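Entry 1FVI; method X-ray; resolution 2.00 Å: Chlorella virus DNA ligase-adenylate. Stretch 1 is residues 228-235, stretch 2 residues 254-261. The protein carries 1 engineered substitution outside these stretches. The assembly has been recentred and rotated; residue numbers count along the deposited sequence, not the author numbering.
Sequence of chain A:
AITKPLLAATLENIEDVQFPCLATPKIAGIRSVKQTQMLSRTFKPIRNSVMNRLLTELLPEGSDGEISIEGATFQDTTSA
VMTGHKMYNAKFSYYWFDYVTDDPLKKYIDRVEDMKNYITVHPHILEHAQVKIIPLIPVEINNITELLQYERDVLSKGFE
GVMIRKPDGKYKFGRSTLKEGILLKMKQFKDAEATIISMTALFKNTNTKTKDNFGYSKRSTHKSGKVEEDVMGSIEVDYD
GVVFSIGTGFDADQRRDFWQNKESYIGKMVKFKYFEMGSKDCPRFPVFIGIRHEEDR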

ATOM      1  N   GLU A 228      15.309 -19.084  20.574  1.00 56.51           N
ATOM      2  CA  GLU A 228      15.838 -18.321  21.711  1.00 57.19           C
ATOM      3  C   GLU A 228      16.329 -16.946  21.290  1.00 50.98           C
ATOM      4  O   GLU A 228      16.030 -15.938  21.935  1.00 53.09           O
ATOM      5  CB  GLU A 228      17.004 -19.055  22.369  1.00 52.69           C
ATOM      6  CG  GLU A 228      16.606 -20.229  23.209  1.00 58.34           C
ATOM      7  CD  GLU A 228      17.790 -20.834  23.915  1.00 57.18           C
ATOM      8  OE1 GLU A 228      18.382 -21.776  23.355  1.00 49.44           O
ATOM      9  OE2 GLU A 228      18.138 -20.358  25.020  1.00 58.33           O
ATOM     10  N   GLU A 229      17.080 -16.925  20.193  1.00 47.68           N
ATOM     11  CA  GLU A 229      17.654 -15.704  19.651  1.00 53.49           C
ATOM     12  C   GLU A 229      16.692 -14.512  19.636  1.00 48.85           C
ATOM     13  O   GLU A 229      15.487 -14.662  19.402  1.00 39.50           O
ATOM     14  CB  GLU A 229      18.204 -15.975  18.251  1.00 53.44           C
ATOM     15  CG  GLU A 229      19.608 -15.443  18.030  1.00 60.37           C
ATOM     16  CD  GLU A 229      20.417 -16.315  17.083  1.00 68.66           C
ATOM     17  OE1 GLU A 229      19.829 -16.849  16.118  1.00 65.64           O
ATOM     18  OE2 GLU A 229      21.638 -16.474  17.310  1.00 68.86           O
ATOM     19  N   ASP A 230      17.232 -13.344  19.972  1.00 46.44           N
ATOM     20  CA  ASP A 230      16.461 -12.107  19.998  1.00 40.76           C
ATOM     21  C   ASP A 230      16.656 -11.375  18.668  1.00 39.74           C
ATOM     22  O   ASP A 230      17.532 -11.725  17.867  1.00 34.01           O
ATOM     23  CB  ASP A 230      16.953 -11.228  21.147  1.00 43.00           C
ATOM     24  CG  ASP A 230      15.897 -10.261  21.657  1.00 48.35           C
ATOM     25  OD1 ASP A 230      14.897 -10.005  20.951  1.00 45.01           O
ATOM     26  OD2 ASP A 230      16.076  -9.752  22.785  1.00 45.30           O
ATOM     27  N   VAL A 231      15.803 -10.385  18.425  1.00 40.26           N
ATOM     28  CA  VAL A 231      15.855  -9.569  17.217  1.00 37.42           C
ATOM     29  C   VAL A 231      15.809  -8.100  17.638  1.00 39.24           C
ATOM     30  O   VAL A 231      15.555  -7.781  18.816  1.00 32.04           O
ATOM     31  CB  VAL A 231      14.670  -9.876  16.267  1.00 40.72           C
ATOM     32  CG1 VAL A 231      14.655 -11.365  15.903  1.00 35.58           C
ATOM     33  CG2 VAL A 231      13.343  -9.469  16.907  1.00 35.66           C
ATOM     34  N   MET A 232      16.087  -7.211  16.689  1.00 36.86           N
ATOM     35  CA  MET A 232      16.084  -5.780  16.978  1.00 35.74           C
ATOM     36  C   MET A 232      14.663  -5.237  17.196  1.00 34.98           C
ATOM     37  O   MET A 232      13.719  -5.609  16.487  1.00 29.75           O
ATOM     38  CB  MET A 232      16.827  -5.008  15.874  1.00 33.51           C
ATOM     39  CG  MET A 232      16.773  -3.482  16.002  1.00 27.85           C
ATOM     40  SD  MET A 232      15.305  -2.704  15.238  1.00 26.66           S
ATOM     41  CE  MET A 232      15.810  -2.816  13.561  1.00 16.83           C
ATOM     42  N   GLY A 233      14.514  -4.426  18.241  1.00 21.50           N
ATOM     43  CA  GLY A 233      13.226  -3.835  18.549  1.00 17.99           C
ATOM     44  C   GLY A 233      13.209  -2.422  18.004  1.00 30.30           C
ATOM     45  O   GLY A 233      12.229  -1.985  17.400  1.00 30.73           O
ATOM     46  N   SER A 234      14.303  -1.697  18.223  1.00 31.37           N
ATOM     47  CA  SER A 234      14.421  -0.333  17.730  1.00 30.06           C
ATOM     48  C   SER A 234      15.884   0.021  17.532  1.00 31.65           C
ATOM     49  O   SER A 234      16.778  -0.612  18.107  1.00 22.09           O
ATOM     50  CB  SER A 234      13.785   0.677  18.702  1.00 27.18           C
ATOM     51  OG  SER A 234      14.602   0.904  19.846  1.00 31.24           O
ATOM     52  N   ILE A 235      16.115   0.981  16.646  1.00 27.21           N
ATOM     53  CA  ILE A 235      17.447   1.486  16.390  1.00 28.93           C
ATOM     54  C   ILE A 235      17.444   2.961  16.786  1.00 30.44           C
ATOM     55  O   ILE A 235      16.441   3.659  16.605  1.00 27.63           O
ATOM     56  CB  ILE A 235      17.876   1.329  14.924  1.00 24.63           C
ATOM     57  CG1 ILE A 235      16.897   2.043  13.979  1.00 24.25           C
ATOM     58  CG2 ILE A 235      18.029  -0.134  14.588  1.00 23.22           C
ATOM     59  CD1 ILE A 235      17.422   2.156  12.535  1.00 23.62           C
ATOM     60  N   GLN A 254      14.395  -8.170   8.688  1.00 39.42           N
ATOM     61  CA  GLN A 254      15.236  -7.026   8.977  1.00 39.22           C
ATOM     62  C   GLN A 254      15.650  -6.976  10.429  1.00 36.50           C
ATOM     63  O   GLN A 254      16.840  -6.790  10.722  1.00 28.89           O
ATOM     64  CB  GLN A 254      14.531  -5.734   8.574  1.00 36.06           C
ATOM     65  CG  GLN A 254      14.484  -5.565   7.077  1.00 41.42           C
ATOM     66  CD  GLN A 254      13.630  -4.418   6.643  1.00 25.23           C
ATOM     67  OE1 GLN A 254      12.464  -4.312   7.026  1.00 31.18           O
ATOM     68  NE2 GLN A 254      14.194  -3.556   5.822  1.00 29.57           N
ATOM     69  N   ARG A 255      14.675  -7.155  11.322  1.00 25.51           N
ATOM     70  CA  ARG A 255      14.934  -7.142  12.763  1.00 32.70           C
ATOM     71  C   ARG A 255      15.979  -8.181  13.202  1.00 35.16           C
ATOM     72  O   ARG A 255      16.809  -7.906  14.082  1.00 29.99           O
ATOM     73  CB  ARG A 255      13.639  -7.342  13.533  1.00 29.72           C
ATOM     74  CG  ARG A 255      12.604  -6.276  13.275  1.00 22.91           C
ATOM     75  CD  ARG A 255      11.451  -6.416  14.263  1.00 30.07           C
ATOM     76  NE  ARG A 255      10.472  -5.348  14.106  1.00 40.13           N
ATOM     77  CZ  ARG A 255      10.485  -4.214  14.796  1.00 31.14           C
ATOM     78  NH1 ARG A 255      11.425  -4.004  15.698  1.00 24.38           N
ATOM     79  NH2 ARG A 255       9.560  -3.294  14.571  1.00 23.46           N
ATOM     80  N   ARG A 256      15.929  -9.366  12.591  1.00 33.67           N
ATOM     81  CA  ARG A 256      16.879 -10.434  12.890  1.00 30.86           C
ATOM     82  C   ARG A 256      18.259 -10.084  12.325  1.00 36.67           C
ATOM     83  O   ARG A 256      19.255 -10.125  13.043  1.00 30.45           O
ATOM     84  CB  ARG A 256      16.376 -11.755  12.311  1.00 43.86           C
ATOM     85  CG  ARG A 256      17.342 -12.931  12.432  1.00 58.09           C
ATOM     86  CD  ARG A 256      18.015 -13.238  11.095  1.00 66.79           C
ATOM     87  NE  ARG A 256      17.042 -13.560  10.052  1.00 66.51           N
ATOM     88  CZ  ARG A 256      16.764 -14.794   9.637  1.00 72.26           C
ATOM     89  NH1 ARG A 256      17.383 -15.842  10.170  1.00 70.62           N
ATOM     90  NH2 ARG A 256      15.860 -14.978   8.687  1.00 69.91           N
ATOM     91  N   ASP A 257      18.310  -9.676  11.059  1.00 37.15           N
ATOM     92  CA  ASP A 257      19.584  -9.306  10.431  1.00 43.91           C
ATOM     93  C   ASP A 257      20.298  -8.176  11.164  1.00 40.12           C
ATOM     94  O   ASP A 257      21.484  -8.293  11.480  1.00 39.87           O
ATOM     95  CB  ASP A 257      19.384  -8.948   8.955  1.00 36.94           C
ATOM     96  CG  ASP A 257      19.016 -10.151   8.117  1.00 35.81           C
ATOM     97  OD1 ASP A 257      19.167 -11.286   8.616  1.00 35.31           O
ATOM     98  OD2 ASP A 257      18.580  -9.962   6.962  1.00 40.68           O
ATOM     99  N   PHE A 258      19.572  -7.086  11.410  1.00 39.00           N
ATOM    100  CA  PHE A 258      20.107  -5.939  12.138  1.00 41.35           C
ATOM    101  C   PHE A 258      20.717  -6.393  13.472  1.00 41.53           C
ATOM    102  O   PHE A 258      21.836  -5.998  13.786  1.00 36.00           O
ATOM    103  CB  PHE A 258      19.005  -4.896  12.401  1.00 36.65           C
ATOM    104  CG  PHE A 258      18.848  -3.873  11.304  1.00 40.94           C
ATOM    105  CD1 PHE A 258      17.593  -3.598  10.765  1.00 47.15           C
ATOM    106  CD2 PHE A 258      19.945  -3.144  10.843  1.00 54.60           C
ATOM    107  CE1 PHE A 258      17.428  -2.605   9.788  1.00 34.94           C
ATOM    108  CE2 PHE A 258      19.791  -2.146   9.864  1.00 49.06           C
ATOM    109  CZ  PHE A 258      18.524  -1.881   9.339  1.00 38.10           C
ATOM    110  N   TRP A 259      20.018  -7.276  14.204  1.00 38.46           N
ATOM    111  CA  TRP A 259      20.486  -7.788  15.506  1.00 44.13           C
ATOM    112  C   TRP A 259      21.610  -8.829  15.486  1.00 40.59           C
ATOM    113  O   TRP A 259      22.455  -8.840  16.375  1.00 43.98           O
ATOM    114  CB  TRP A 259      19.332  -8.357  16.324  1.00 41.40           C
ATOM    115  CG  TRP A 259      19.689  -8.562  17.780  1.00 41.50           C
ATOM    116  CD1 TRP A 259      19.917  -9.752  18.419  1.00 44.58           C
ATOM    117  CD2 TRP A 259      19.820  -7.542  18.780  1.00 40.17           C
ATOM    118  NE1 TRP A 259      20.171  -9.535  19.753  1.00 35.80           N
ATOM    119  CE2 TRP A 259      20.120  -8.188  20.001  1.00 42.43           C
ATOM    120  CE3 TRP A 259      19.713  -6.144  18.763  1.00 40.40           C
ATOM    121  CZ2 TRP A 259      20.313  -7.480  21.194  1.00 45.18           C
ATOM    122  CZ3 TRP A 259      19.906  -5.442  19.952  1.00 46.92           C
ATOM    123  CH2 TRP A 259      20.202  -6.113  21.150  1.00 46.45           C
ATOM    124  N   GLN A 260      21.585  -9.737  14.519  1.00 38.86           N
ATOM    125  CA  GLN A 260      22.618 -10.754  14.420  1.00 35.20           C
ATOM    126  C   GLN A 260      23.938 -10.123  13.973  1.00 44.17           C
ATOM    127  O   GLN A 260      25.016 -10.544  14.399  1.00 42.66           O
ATOM    128  CB  GLN A 260      22.198 -11.856  13.449  1.00 42.92           C
ATOM    129  CG  GLN A 260      20.967 -12.628  13.884  1.00 52.88           C
ATOM    130  CD  GLN A 260      21.117 -13.251  15.263  1.00 73.36           C
ATOM    131  OE1 GLN A 260      20.247 -13.098  16.129  1.00 72.74           O
ATOM    132  NE2 GLN A 260      22.220 -13.968  15.471  1.00 78.46           N
ATOM    133  N   ASN A 261      23.853  -9.101  13.125  1.00 43.67           N
ATOM    134  CA  ASN A 261      25.045  -8.415  12.640  1.00 43.37           C
ATOM    135  C   ASN A 261      25.047  -6.935  12.993  1.00 37.12           C
ATOM    136  O   ASN A 261      25.551  -6.128  12.223  1.00 34.14           O
ATOM    137  CB  ASN A 261      25.172  -8.571  11.120  1.00 45.33           C
ATOM    138  CG  ASN A 261      25.637  -9.953  10.707  1.00 52.59           C
ATOM    139  OD1 ASN A 261      24.822 -10.843  10.456  1.00 45.24           O
ATOM    140  ND2 ASN A 261      26.956 -10.140  10.631  1.00 50.09           N
TER
HETATM  141  O   HOH W   1      17.464 -13.375  15.678  1.00 55.83           O

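Residues 228-235 run from a loop into a strand that starts at Met232. Residues 254-260 are the last part of a helix. The strand and helix axes approach to 7.5 Å and cross at 75°. The backbones come nearest at two pairs: Val231 CA is 4.5 Å from Arg256 CA, and Met232 CA is 4.6 Å from Arg255 CA. Together the two stretches bury 551 Å².

Arg255 makes all three direct hydrogen bonds across the contact. The first is between backbones: Met232 N donates to Arg255 O at 2.8 Å, with a nearly straight angle of 173°. Arg255 O also accepts the helical bond from Trp259 N, at 3.3 Å, so this carbonyl serves both the helix and the strand.

The other two bonds come from the Arg255 side chain. Its CA-to-CB bond points sideways, but its end comes nearer to the strand. Chi1 is m, and chi2 and chi3 are both t, so the chain is extended from CB to NE. Chi4, at -93°, then sets the orientation of the guanidinium. Arg255 NH1 donates to Met232 O at 2.9 Å and to Gly233 O at 2.8 Å. Both oxygens lie near the guanidinium plane, at its edge, where the N-H groups point. A long, charged donor suits this place, because it can satisfy two consecutive carbonyls at the start of the strand. Arg255 NH2 is hydrogen-bonded elsewhere in the structure.

Met232 is buried and has more area covered by the other stretch than any other residue here. Chi1 is t, while chi2 and chi3 are both m, so the chain turns from the CB-CG bond onward. This bend brings Met232 CE to 3.4 Å from Phe258 CD1, obliquely to the ring. Phe258 points toward the strand with chi1 at -89° and is itself buried. The unbranched, flexible thioether chain can reach the ring, and the contact is close. Nearer the backbone, Met232 CB lies 4.2 Å from Trp259 CB.

Val231 packs its branched side chain against helix backbone as well as side chains. Val231 CB is 3.6 Å from Arg255 O, and Val231 CG1 is 3.9 Å from Arg256 CA. Arg256 points away overall and adds little beyond its CB.

Trp259 points toward the first stretch, with chi1 t and chi2 at -107°. This places its ring beside the loop backbone. Val231 N lies over one face, and Asp230 O is 3.1 Å from Trp259 CD1. A broad, flat side chain can cover several backbone atoms of the loop at once. Asp230 has chi1 t, and its OD1 accepts a hydrogen bond from Val231 N at 2.7 Å, which ties down the loop just before the strand.

At the outer end, Gln260 has chi1 and chi2 both m. The folded chain brings its amide nearer to the loop. One water donates to Asp230 O at 2.7 Å and to Gln260 OE1 at 2.8 Å, bridging two acceptors that could not bond each other directly. Exposed Glu229 closes this edge, with Glu229 CG 3.1 Å from Gln260 OE1.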